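Local coordinates for CELL division control protein 6 (Pyrobaculum aerophilum, PDB 1FNN), which probably helps regulate the initiation of DNA replication as a Cdc6/Cdc18-family AAA+ ATPase that binds ADP and magnesium, at residues D153-A157 with F158-L162. Residues are numbered along the deposited sequence; the frame is centred on the assembly and turned at random.
Sequences DKLGA and FRIAL
R159 reaches back over the loop that follows helix 152-155 and ties its side chain to the last turn of that helix: NE of R159 donates to the carbonyl O of L155 at 2.9 Å. The bond is bent, 140° at the hydrogen. The acceptor lies almost in the guanidinium plane, 6° from it, whereas NE stands above the carbonyl plane of L155. An extended run from CG to NE, with CG placed beside the backbone N (chi1 -73°), carries the group back to the helix end. Along the way CG of R159 passes CB of A157 at 3.8 Å, and the same methyl sits over one face of the guanidinium, offset toward its rim. CD of R159 lies 4.2 Å from CB of L155, a light apolar touch at the helix end. G156 leaves the helix with positive phi, where a side chain would be jammed against the carbonyl O of L155. An inverse gamma turn centred on F158 then redirects the chain into the strand. The other end of the guanidinium is held by helix 109-122's following loop: NH2 makes a salt bridge to D124, NH1 bonds to the carbonyl O of L125, and Y126 adds a cation-pi contact. A methionine in place of R159 would probably leave D124 without its charge partner and the L155 carbonyl without this donor. CD1 of L155 and CD1 of I160 add a looser apolar contact at 4.5 Å. The whole is a helix-to-strand connection of the AAA domain, away from the nucleotide: it feeds strand 160-166 into the parallel sheet between strands 127-132 and 46-50, with I160 against L148 of helix 139-148 and A161 against helix 23-38.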
loop_
_atom_site.group_PDB
_atom_site.type_symbol
_atom_site.label_atom_id
_atom_site.label_comp_id
_atom_site.label_asym_id
_atom_site.label_seq_id
_atom_site.Cartn_x
_atom_site.Cartn_y
_atom_site.Cartn_z
ATOM N N ASP A 153 -15.343 -24.751 26.522
ATOM C CA ASP A 153 -15.430 -25.923 27.390
ATOM C C ASP A 153 -14.546 -27.039 26.856
ATOM O O ASP A 153 -13.830 -27.633 27.663
ATOM C CB ASP A 153 -16.858 -26.442 27.596
ATOM C CG ASP A 153 -17.688 -25.417 28.345
ATOM O OD1 ASP A 153 -17.162 -24.766 29.272
ATOM O OD2 ASP A 153 -18.868 -25.265 28.001
ATOM N N LYS A 154 -14.501 -27.192 25.538
ATOM C CA LYS A 154 -13.557 -28.146 24.954
ATOM C C LYS A 154 -12.124 -27.646 25.083
ATOM O O LYS A 154 -11.224 -28.425 25.402
ATOM C CB LYS A 154 -13.867 -28.389 23.491
ATOM C CG LYS A 154 -15.096 -29.232 23.209
ATOM C CD LYS A 154 -15.498 -29.074 21.744
ATOM C CE LYS A 154 -16.676 -29.979 21.415
ATOM N NZ LYS A 154 -17.765 -29.858 22.431
ATOM N N LEU A 155 -11.910 -26.321 24.964
ATOM C CA LEU A 155 -10.535 -25.823 25.089
ATOM C C LEU A 155 -10.052 -25.799 26.527
ATOM O O LEU A 155 -8.838 -25.890 26.777
ATOM C CB LEU A 155 -10.457 -24.435 24.440
ATOM C CG LEU A 155 -10.532 -24.484 22.913
ATOM C CD1 LEU A 155 -10.954 -23.126 22.354
ATOM C CD2 LEU A 155 -9.171 -24.909 22.350
ATOM N N GLY A 156 -10.963 -25.531 27.475
ATOM C CA GLY A 156 -10.574 -25.331 28.864
ATOM C C GLY A 156 -10.547 -23.872 29.279
ATOM O O GLY A 156 -10.509 -23.523 30.465
ATOM N N ALA A 157 -10.502 -22.982 28.283
ATOM C CA ALA A 157 -10.494 -21.544 28.518
ATOM C C ALA A 157 -10.771 -20.863 27.186
ATOM O O ALA A 157 -10.924 -21.596 26.192
ATOM C CB ALA A 157 -9.150 -21.072 29.059
ATOM N N PHE A 158 -10.861 -19.530 27.139
ATOM C CA PHE A 158 -10.985 -18.947 25.758
ATOM C C PHE A 158 -9.529 -18.878 25.300
ATOM O O PHE A 158 -8.856 -17.871 25.550
ATOM C CB PHE A 158 -11.691 -17.608 25.886
ATOM C CG PHE A 158 -13.181 -17.766 26.035
ATOM C CD1 PHE A 158 -13.787 -17.521 27.248
ATOM C CD2 PHE A 158 -13.951 -18.157 24.953
ATOM C CE1 PHE A 158 -15.163 -17.660 27.403
ATOM C CE2 PHE A 158 -15.317 -18.297 25.107
ATOM C CZ PHE A 158 -15.924 -18.051 26.325
ATOM N N ARG A 159 -9.059 -19.978 24.682
ATOM C CA ARG A 159 -7.632 -20.053 24.400
ATOM C C ARG A 159 -7.191 -19.396 23.118
ATOM O O ARG A 159 -6.026 -19.534 22.762
ATOM C CB ARG A 159 -7.184 -21.541 24.482
ATOM C CG ARG A 159 -7.130 -22.050 25.931
ATOM C CD ARG A 159 -6.644 -23.541 25.977
ATOM N NE ARG A 159 -6.655 -24.022 27.371
ATOM C CZ ARG A 159 -5.779 -23.666 28.295
ATOM N NH1 ARG A 159 -4.789 -22.821 28.031
ATOM N NH2 ARG A 159 -5.798 -24.106 29.550
ATOM N N ILE A 160 -8.109 -18.857 22.317
ATOM C CA ILE A 160 -7.773 -18.329 21.013
ATOM C C ILE A 160 -8.257 -16.886 20.848
ATOM O O ILE A 160 -9.402 -16.594 21.200
ATOM C CB ILE A 160 -8.418 -19.159 19.891
ATOM C CG1 ILE A 160 -7.897 -20.602 19.867
ATOM C CG2 ILE A 160 -8.136 -18.568 18.508
ATOM C CD1 ILE A 160 -8.651 -21.482 18.872
ATOM N N ALA A 161 -7.359 -16.017 20.398
ATOM C CA ALA A 161 -7.728 -14.659 19.980
ATOM C C ALA A 161 -7.493 -14.645 18.463
ATOM O O ALA A 161 -6.457 -15.160 18.001
ATOM C CB ALA A 161 -6.887 -13.625 20.660
ATOM N N LEU A 162 -8.488 -14.215 17.701
ATOM C CA LEU A 162 -8.426 -14.414 16.257
ATOM C C LEU A 162 -8.556 -13.102 15.494
ATOM O O LEU A 162 -9.509 -12.312 15.713
ATOM C CB LEU A 162 -9.577 -15.344 15.838
ATOM C CG LEU A 162 -9.711 -15.480 14.312
ATOM C CD1 LEU A 162 -8.513 -16.205 13.696
ATOM C CD2 LEU A 162 -11.024 -16.187 13.970
#